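Local atomic coordinates of rhamnosidase B (PDB entry 2OKX), a protein that hydrolyses terminal alpha-L-rhamnose units from rhamnose-containing glycosides as an inverting glycoside hydrolase of family 78. Residues 626-631 against 699-704; 806-811 against 869-874. One frame throughout, in Å; residues are numbered along the deposited sequence. Where two conformers were deposited one is given.

Contact 1 (626-631 against 699-704)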
ATOM      1  N   ILE A 626       5.670   1.932 -16.043  1.00 23.75           N
ATOM      2  CA  ILE A 626       6.202   0.589 -16.208  1.00 24.39           C
ATOM      3  C   ILE A 626       5.386   0.035 -17.374  1.00 25.29           C
ATOM      4  O   ILE A 626       4.190  -0.231 -17.237  1.00 25.15           O
ATOM      5  CB  ILE A 626       5.986  -0.293 -14.967  1.00 26.61           C
ATOM      6  CG1 ILE A 626       6.767   0.275 -13.777  1.00 28.04           C
ATOM      7  CG2 ILE A 626       6.457  -1.715 -15.262  1.00 27.86           C
ATOM      8  CD1 ILE A 626       6.633  -0.546 -12.501  1.00 28.29           C
ATOM      9  N   PRO A 627       6.015  -0.112 -18.551  1.00 25.60           N
ATOM     10  CA  PRO A 627       5.316  -0.632 -19.732  1.00 26.26           C
ATOM     11  C   PRO A 627       4.415  -1.837 -19.450  1.00 24.59           C
ATOM     12  O   PRO A 627       3.232  -1.819 -19.777  1.00 25.22           O
ATOM     13  CB  PRO A 627       6.458  -0.962 -20.687  1.00 24.72           C
ATOM     14  CG  PRO A 627       7.461   0.122 -20.367  1.00 25.59           C
ATOM     15  CD  PRO A 627       7.435   0.150 -18.850  1.00 25.26           C
ATOM     16  N   ASN A 628       4.974  -2.879 -18.844  1.00 24.39           N
ATOM     17  CA  ASN A 628       4.196  -4.079 -18.544  1.00 25.41           C
ATOM     18  C   ASN A 628       2.954  -3.799 -17.693  1.00 25.81           C
ATOM     19  O   ASN A 628       1.920  -4.440 -17.879  1.00 27.10           O
ATOM     20  CB  ASN A 628       5.083  -5.122 -17.858  1.00 24.51           C
ATOM     21  CG  ASN A 628       6.035  -5.806 -18.826  1.00 24.71           C
ATOM     22  OD1 ASN A 628       7.059  -6.370 -18.423  1.00 24.78           O
ATOM     23  ND2 ASN A 628       5.692  -5.773 -20.111  1.00 22.26           N
ATOM     24  N   TRP A 629       3.042  -2.851 -16.761  1.00 24.14           N
ATOM     25  CA  TRP A 629       1.883  -2.543 -15.933  1.00 22.78           C
ATOM     26  C   TRP A 629       0.756  -2.006 -16.805  1.00 23.49           C
ATOM     27  O   TRP A 629      -0.407  -2.367 -16.623  1.00 21.32           O
ATOM     28  CB  TRP A 629       2.225  -1.516 -14.845  1.00 22.33           C
ATOM     29  CG  TRP A 629       2.836  -2.091 -13.572  1.00 22.50           C
ATOM     30  CD1 TRP A 629       2.727  -1.568 -12.311  1.00 21.10           C
ATOM     31  CD2 TRP A 629       3.696  -3.237 -13.455  1.00 22.66           C
ATOM     32  NE1 TRP A 629       3.463  -2.311 -11.423  1.00 21.51           N
ATOM     33  CE2 TRP A 629       4.069  -3.339 -12.096  1.00 22.59           C
ATOM     34  CE3 TRP A 629       4.189  -4.185 -14.365  1.00 23.99           C
ATOM     35  CZ2 TRP A 629       4.913  -4.350 -11.623  1.00 22.53           C
ATOM     36  CZ3 TRP A 629       5.029  -5.192 -13.894  1.00 22.25           C
ATOM     37  CH2 TRP A 629       5.383  -5.265 -12.533  1.00 24.01           C
ATOM     38  N   THR A 630       1.094  -1.142 -17.758  1.00 23.97           N
ATOM     39  CA  THR A 630       0.068  -0.598 -18.633  1.00 23.77           C
ATOM     40  C   THR A 630      -0.469  -1.716 -19.527  1.00 23.80           C
ATOM     41  O   THR A 630      -1.664  -1.767 -19.820  1.00 23.78           O
ATOM     42  CB  THR A 630       0.614   0.566 -19.478  1.00 25.52           C
ATOM     43  OG1 THR A 630       0.950   1.656 -18.609  1.00 25.63           O
ATOM     44  CG2 THR A 630      -0.433   1.041 -20.480  1.00 23.51           C
ATOM     45  N   PHE A 631       0.408  -2.621 -19.946  1.00 23.43           N
ATOM     46  CA  PHE A 631      -0.031  -3.733 -20.779  1.00 24.71           C
ATOM     47  C   PHE A 631      -0.961  -4.634 -19.963  1.00 24.73           C
ATOM     48  O   PHE A 631      -1.916  -5.196 -20.501  1.00 25.30           O
ATOM     49  CB  PHE A 631       1.164  -4.553 -21.290  1.00 25.89           C
ATOM     50  CG  PHE A 631       2.152  -3.757 -22.107  1.00 24.46           C
ATOM     51  CD1 PHE A 631       1.753  -2.617 -22.797  1.00 23.80           C
ATOM     52  CD2 PHE A 631       3.481  -4.162 -22.194  1.00 25.04           C
ATOM     53  CE1 PHE A 631       2.670  -1.885 -23.564  1.00 24.69           C
ATOM     54  CE2 PHE A 631       4.403  -3.438 -22.958  1.00 25.02           C
ATOM     55  CZ  PHE A 631       3.992  -2.296 -23.642  1.00 24.09           C
ATOM     56  N   ASN A 699       8.659  -6.518 -24.688  1.00 30.26           N
ATOM     57  CA  ASN A 699       8.466  -6.531 -26.133  1.00 30.57           C
ATOM     58  C   ASN A 699       7.414  -7.601 -26.420  1.00 29.57           C
ATOM     59  O   ASN A 699       6.512  -7.407 -27.235  1.00 28.91           O
ATOM     60  CB  ASN A 699       9.780  -6.867 -26.840  1.00 31.47           C
ATOM     61  CG  ASN A 699      10.523  -5.628 -27.298  1.00 33.21           C
ATOM     62  OD1 ASN A 699      10.250  -5.090 -28.374  1.00 33.23           O
ATOM     63  ND2 ASN A 699      11.456  -5.156 -26.475  1.00 28.98           N
ATOM     64  N   LEU A 700       7.535  -8.724 -25.718  1.00 30.06           N
ATOM     65  CA  LEU A 700       6.605  -9.838 -25.867  1.00 29.60           C
ATOM     66  C   LEU A 700       5.199  -9.458 -25.404  1.00 30.30           C
ATOM     67  O   LEU A 700       4.213  -9.773 -26.069  1.00 29.68           O
ATOM     68  CB  LEU A 700       7.110 -11.041 -25.070  1.00 29.34           C
ATOM     69  CG  LEU A 700       8.433 -11.661 -25.537  1.00 30.88           C
ATOM     70  CD1 LEU A 700       8.959 -12.612 -24.479  1.00 28.52           C
ATOM     71  CD2 LEU A 700       8.222 -12.386 -26.868  1.00 30.09           C
ATOM     72  N   PHE A 701       5.103  -8.778 -24.262  1.00 29.21           N
ATOM     73  CA  PHE A 701       3.802  -8.375 -23.748  1.00 29.21           C
ATOM     74  C   PHE A 701       3.142  -7.313 -24.625  1.00 28.99           C
ATOM     75  O   PHE A 701       1.918  -7.202 -24.655  1.00 29.23           O
ATOM     76  CB  PHE A 701       3.926  -7.880 -22.300  1.00 29.64           C
ATOM     77  CG  PHE A 701       3.834  -8.980 -21.273  1.00 30.79           C
ATOM     78  CD1 PHE A 701       4.760  -9.070 -20.238  1.00 31.19           C
ATOM     79  CD2 PHE A 701       2.807  -9.921 -21.333  1.00 31.21           C
ATOM     80  CE1 PHE A 701       4.671 -10.076 -19.278  1.00 29.63           C
ATOM     81  CE2 PHE A 701       2.707 -10.934 -20.376  1.00 33.17           C
ATOM     82  CZ  PHE A 701       3.643 -11.011 -19.345  1.00 31.19           C
ATOM     83  N   LEU A 702       3.941  -6.533 -25.344  1.00 28.79           N
ATOM     84  CA  LEU A 702       3.368  -5.518 -26.223  1.00 28.79           C
ATOM     85  C   LEU A 702       2.631  -6.228 -27.358  1.00 29.12           C
ATOM     86  O   LEU A 702       1.558  -5.799 -27.784  1.00 28.04           O
ATOM     87  CB  LEU A 702       4.461  -4.612 -26.798  1.00 30.44           C
ATOM     88  CG  LEU A 702       3.995  -3.549 -27.805  1.00 30.29           C
ATOM     89  CD1 LEU A 702       2.807  -2.771 -27.258  1.00 31.12           C
ATOM     90  CD2 LEU A 702       5.150  -2.606 -28.110  1.00 29.50           C
ATOM     91  N   VAL A 703       3.209  -7.321 -27.839  1.00 29.70           N
ATOM     92  CA  VAL A 703       2.584  -8.092 -28.906  1.00 31.88           C
ATOM     93  C   VAL A 703       1.208  -8.551 -28.436  1.00 31.69           C
ATOM     94  O   VAL A 703       0.198  -8.292 -29.093  1.00 30.88           O
ATOM     95  CB  VAL A 703       3.425  -9.335 -29.269  1.00 32.45           C
ATOM     96  CG1 VAL A 703       2.666 -10.212 -30.262  1.00 34.19           C
ATOM     97  CG2 VAL A 703       4.762  -8.903 -29.860  1.00 33.61           C
ATOM     98  N   LYS A 704       1.174  -9.217 -27.285  1.00 32.74           N
ATOM     99  CA  LYS A 704      -0.085  -9.716 -26.740  1.00 33.09           C
ATOM    100  C   LYS A 704      -1.069  -8.594 -26.432  1.00 32.89           C
ATOM    101  O   LYS A 704      -2.274  -8.755 -26.618  1.00 33.33           O
ATOM    102  CB  LYS A 704       0.161 -10.544 -25.474  1.00 35.12           C
ATOM    103  CG  LYS A 704      -1.103 -11.214 -24.948  1.00 36.91           C
ATOM    104  CD  LYS A 704      -0.864 -11.938 -23.639  1.00 41.15           C
ATOM    105  CE  LYS A 704      -2.185 -12.357 -23.004  1.00 41.28           C
ATOM    106  NZ  LYS A 704      -1.988 -12.885 -21.625  1.00 45.98           N
TER
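F631 and L702 meet where two nearly parallel helices, 627-631 and 699-704, run side by side, their axes 9.6 Å apart and inclined at 20°. The pair illustrates how an aromatic ring can be held between the main chains of two helices. In a CH-pi contact, L702 CA lies over one face of the F631 ring, 4.2 Å from its centroid, while P627 O of the ring's own helix sits above the opposite face, toward the rim. Apolar contacts complete this hold. L702 CD1 reaches F631 CE1 at 3.8 Å, a position set by the leucine's own CG standing anti to its backbone nitrogen (chi1 177°), and F701 CB touches F631 CD2 at 3.7 Å. With an alanine in place of F631, a gap would probably open between the helices, leaving L702 and F701 CB without the surface they rest on.

A third kind of contact comes from N628, the end of whose side chain reaches the F701 ring with the amide and ring planes 81° apart. Beyond the two segments, Y664 meets the F631 ring and F632 forms an edge-to-face pair with F701. Helices 627-644 and 696-715 thus run nearly parallel here, with helix 647-665 between them in sequence, consistent with two neighbours in the alpha/alpha barrel of a family 78 rhamnosidase.

Contact 2 (806-811 against 869-874)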
ATOM      1  N   PHE A 806       1.927 -15.992 -13.679  1.00 21.15           N
ATOM      2  CA  PHE A 806       2.096 -16.116 -15.120  1.00 22.58           C
ATOM      3  C   PHE A 806       2.625 -17.508 -15.453  1.00 21.29           C
ATOM      4  O   PHE A 806       2.243 -18.104 -16.460  1.00 20.97           O
ATOM      5  CB  PHE A 806       3.053 -15.030 -15.629  1.00 25.06           C
ATOM      6  CG  PHE A 806       2.526 -13.631 -15.447  1.00 28.07           C
ATOM      7  CD1 PHE A 806       1.385 -13.211 -16.119  1.00 30.98           C
ATOM      8  CD2 PHE A 806       3.160 -12.738 -14.586  1.00 31.27           C
ATOM      9  CE1 PHE A 806       0.877 -11.919 -15.938  1.00 33.45           C
ATOM     10  CE2 PHE A 806       2.662 -11.445 -14.398  1.00 32.78           C
ATOM     11  CZ  PHE A 806       1.520 -11.035 -15.073  1.00 32.32           C
ATOM     12  N   TYR A 807       3.489 -18.032 -14.592  1.00 21.17           N
ATOM     13  CA  TYR A 807       4.054 -19.363 -14.790  1.00 20.76           C
ATOM     14  C   TYR A 807       2.943 -20.418 -14.757  1.00 20.93           C
ATOM     15  O   TYR A 807       2.939 -21.359 -15.558  1.00 19.20           O
ATOM     16  CB  TYR A 807       5.099 -19.642 -13.705  1.00 22.81           C
ATOM     17  CG  TYR A 807       5.707 -21.028 -13.736  1.00 22.45           C
ATOM     18  CD1 TYR A 807       6.218 -21.569 -14.918  1.00 24.58           C
ATOM     19  CD2 TYR A 807       5.791 -21.787 -12.575  1.00 23.94           C
ATOM     20  CE1 TYR A 807       6.798 -22.838 -14.934  1.00 24.66           C
ATOM     21  CE2 TYR A 807       6.368 -23.050 -12.579  1.00 25.42           C
ATOM     22  CZ  TYR A 807       6.868 -23.568 -13.761  1.00 25.47           C
ATOM     23  OH  TYR A 807       7.442 -24.814 -13.749  1.00 26.50           O
ATOM     24  N   TYR A 808       1.996 -20.253 -13.837  1.00 18.88           N
ATOM     25  CA  TYR A 808       0.888 -21.200 -13.725  1.00 18.78           C
ATOM     26  C   TYR A 808      -0.028 -21.106 -14.945  1.00 19.10           C
ATOM     27  O   TYR A 808      -0.570 -22.115 -15.399  1.00 19.32           O
ATOM     28  CB  TYR A 808       0.093 -20.955 -12.434  1.00 16.23           C
ATOM     29  CG  TYR A 808       0.904 -21.154 -11.160  1.00 16.87           C
ATOM     30  CD1 TYR A 808       2.080 -21.907 -11.162  1.00 18.35           C
ATOM     31  CD2 TYR A 808       0.486 -20.595  -9.950  1.00 19.34           C
ATOM     32  CE1 TYR A 808       2.826 -22.096  -9.984  1.00 17.94           C
ATOM     33  CE2 TYR A 808       1.219 -20.779  -8.772  1.00 19.56           C
ATOM     34  CZ  TYR A 808       2.386 -21.527  -8.796  1.00 18.98           C
ATOM     35  OH  TYR A 808       3.106 -21.711  -7.634  1.00 17.84           O
ATOM     36  N   GLU A 809      -0.207 -19.902 -15.478  1.00 20.41           N
ATOM     37  CA  GLU A 809      -1.043 -19.747 -16.664  1.00 21.74           C
ATOM     38  C   GLU A 809      -0.388 -20.534 -17.799  1.00 23.69           C
ATOM     39  O   GLU A 809      -1.073 -21.133 -18.632  1.00 22.23           O
ATOM     40  CB  GLU A 809      -1.182 -18.271 -17.050  1.00 22.53           C
ATOM     41  CG  GLU A 809      -2.155 -17.482 -16.172  1.00 23.43           C
ATOM     42  CD  GLU A 809      -2.378 -16.057 -16.667  1.00 23.77           C
ATOM     43  OE1 GLU A 809      -1.446 -15.230 -16.569  1.00 22.41           O
ATOM     44  OE2 GLU A 809      -3.486 -15.765 -17.160  1.00 26.24           O
ATOM     45  N   ALA A 810       0.943 -20.538 -17.815  1.00 22.07           N
ATOM     46  CA  ALA A 810       1.697 -21.267 -18.826  1.00 23.36           C
ATOM     47  C   ALA A 810       1.544 -22.774 -18.613  1.00 23.59           C
ATOM     48  O   ALA A 810       1.370 -23.524 -19.579  1.00 24.10           O
ATOM     49  CB  ALA A 810       3.179 -20.875 -18.771  1.00 23.93           C
ATOM     50  N   LEU A 811       1.608 -23.219 -17.359  1.00 22.35           N
ATOM     51  CA  LEU A 811       1.463 -24.646 -17.065  1.00 22.13           C
ATOM     52  C   LEU A 811       0.059 -25.128 -17.435  1.00 22.82           C
ATOM     53  O   LEU A 811      -0.119 -26.266 -17.861  1.00 21.93           O
ATOM     54  CB  LEU A 811       1.745 -24.936 -15.583  1.00 20.36           C
ATOM     55  CG  LEU A 811       3.189 -24.730 -15.105  1.00 21.55           C
ATOM     56  CD1 LEU A 811       3.281 -25.002 -13.612  1.00 20.45           C
ATOM     57  CD2 LEU A 811       4.127 -25.658 -15.868  1.00 22.26           C
ATOM     58  N   GLY A 869      -5.751 -18.753  -5.215  1.00 15.11           N
ATOM     59  CA  GLY A 869      -7.155 -18.381  -5.118  1.00 15.13           C
ATOM     60  C   GLY A 869      -7.862 -18.420  -6.462  1.00 16.55           C
ATOM     61  O   GLY A 869      -9.090 -18.507  -6.531  1.00 16.79           O
ATOM     62  N   TYR A 870      -7.084 -18.354  -7.535  1.00 16.03           N
ATOM     63  CA  TYR A 870      -7.633 -18.396  -8.885  1.00 16.92           C
ATOM     64  C   TYR A 870      -7.446 -19.770  -9.525  1.00 17.13           C
ATOM     65  O   TYR A 870      -8.401 -20.353 -10.030  1.00 16.78           O
ATOM     66  CB  TYR A 870      -6.958 -17.340  -9.759  1.00 16.61           C
ATOM     67  CG  TYR A 870      -7.270 -17.457 -11.244  1.00 17.95           C
ATOM     68  CD1 TYR A 870      -8.506 -17.054 -11.757  1.00 19.31           C
ATOM     69  CD2 TYR A 870      -6.320 -17.955 -12.129  1.00 18.75           C
ATOM     70  CE1 TYR A 870      -8.788 -17.145 -13.130  1.00 21.00           C
ATOM     71  CE2 TYR A 870      -6.585 -18.053 -13.497  1.00 22.84           C
ATOM     72  CZ  TYR A 870      -7.819 -17.645 -13.989  1.00 22.64           C
ATOM     73  OH  TYR A 870      -8.062 -17.728 -15.343  1.00 24.95           O
ATOM     74  N   PHE A 871      -6.221 -20.293  -9.492  1.00 14.70           N
ATOM     75  CA  PHE A 871      -5.947 -21.573 -10.137  1.00 15.13           C
ATOM     76  C   PHE A 871      -6.585 -22.824  -9.558  1.00 14.98           C
ATOM     77  O   PHE A 871      -6.898 -23.749 -10.308  1.00 14.66           O
ATOM     78  CB  PHE A 871      -4.432 -21.788 -10.280  1.00 13.95           C
ATOM     79  CG  PHE A 871      -3.779 -20.809 -11.209  1.00 16.65           C
ATOM     80  CD1 PHE A 871      -3.206 -19.640 -10.720  1.00 15.09           C
ATOM     81  CD2 PHE A 871      -3.820 -21.011 -12.586  1.00 14.57           C
ATOM     82  CE1 PHE A 871      -2.688 -18.682 -11.585  1.00 15.37           C
ATOM     83  CE2 PHE A 871      -3.306 -20.061 -13.462  1.00 17.18           C
ATOM     84  CZ  PHE A 871      -2.740 -18.892 -12.963  1.00 17.74           C
ATOM     85  N   LEU A 872      -6.785 -22.875  -8.244  1.00 13.86           N
ATOM     86  CA  LEU A 872      -7.392 -24.062  -7.655  1.00 14.47           C
ATOM     87  C   LEU A 872      -8.832 -24.212  -8.146  1.00 16.70           C
ATOM     88  O   LEU A 872      -9.264 -25.311  -8.490  1.00 15.11           O
ATOM     89  CB  LEU A 872      -7.338 -24.002  -6.121  1.00 13.78           C
ATOM     90  CG  LEU A 872      -5.910 -24.065  -5.555  1.00 15.98           C
ATOM     91  CD1 LEU A 872      -5.931 -23.963  -4.026  1.00 11.29           C
ATOM     92  CD2 LEU A 872      -5.250 -25.371  -5.994  1.00 15.36           C
ATOM     93  N   GLY A 873      -9.566 -23.106  -8.197  1.00 16.09           N
ATOM     94  CA  GLY A 873     -10.939 -23.178  -8.672  1.00 15.65           C
ATOM     95  C   GLY A 873     -11.040 -23.317 -10.189  1.00 15.93           C
ATOM     96  O   GLY A 873     -11.940 -23.988 -10.696  1.00 16.07           O
ATOM     97  N   SER A 874     -10.112 -22.702 -10.918  1.00 16.18           N
ATOM     98  CA  SER A 874     -10.143 -22.743 -12.380  1.00 17.13           C
ATOM     99  C   SER A 874      -9.447 -23.948 -13.014  1.00 19.11           C
ATOM    100  O   SER A 874     -10.052 -24.696 -13.789  1.00 20.15           O
ATOM    101  CB  SER A 874      -9.553 -21.452 -12.958  0.53 16.85           C
ATOM    102  OG  SER A 874      -8.178 -21.319 -12.645  0.53 15.32           O
TER
HETATM  103  O   HOH W   1      -5.669 -17.390 -17.082  1.00 27.96           O
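Y808 CB presses on the face of the F871 ring, almost over its centre, 3.5 Å from the centroid and 11° from the ring normal. This CH-pi contact is joined by an edge-to-face stack: the edge of the Y808 ring turns toward the F871 face, with planes at 85° and centroids 5.5 Å apart, Y808 CD2 coming nearest F871 CD1. The tyrosine's CG stands anti to its carbonyl carbon (chi1 -62°), which carries the ring off past F871 while CB stays over the face. E809 supplies the rim contact, its CG lying in the plane of the F871 ring, 3.6 Å from CZ. Neighbouring residues of one helix thus serve a single phenylalanine, one at its face and one at its edge.

The other face of F871 is covered from within its own helix by Y870, whose CD2 lies 3.6 Å above the ring plane over its centre, so the phenyl group is clamped between two tyrosines. F805 adds an outside edge-to-face pair.

The next shell fixes the polar ends. Y808 OH is hydrogen-bonded to D823 of helix 817-833, which holds the far end of that ring. E809 OE2 forms a salt bridge with R581 of helix 577-590 and also accepts a hydrogen bond of 2.7 Å from a water whose second partner is Y870 OH, at 3.0 Å. The charge pair probably favours an ionised E809, and the water ties the two helices together beside their apolar contact. Within the alpha/alpha barrel, the last helix of the chain, 868-876, is pinned to helix 801-813 by a phenylalanine between two tyrosines.

Overall arrangement
Contacts 1 and 2 follow one another along the chain and join different helix pairs of one catalytic domain, the six-hairpin glycosidase domain, which takes in all four segments. Their centres lie 20 Å apart, yet their nearest atoms are about 4 Å from each other without touching. F632, next in sequence to contact 1, touches both sides: its ring meets F701 of contact 1 and F806 of segment 806-811. Helix 764-772 also borders both, touching F701 through V769 and E809 through L772. The calcium-binding residues V423 and H522 belong to neither contact. Together the two illustrate how one aromatic residue, F632, and one helix, 764-772, can serve two separate helix-helix contacts.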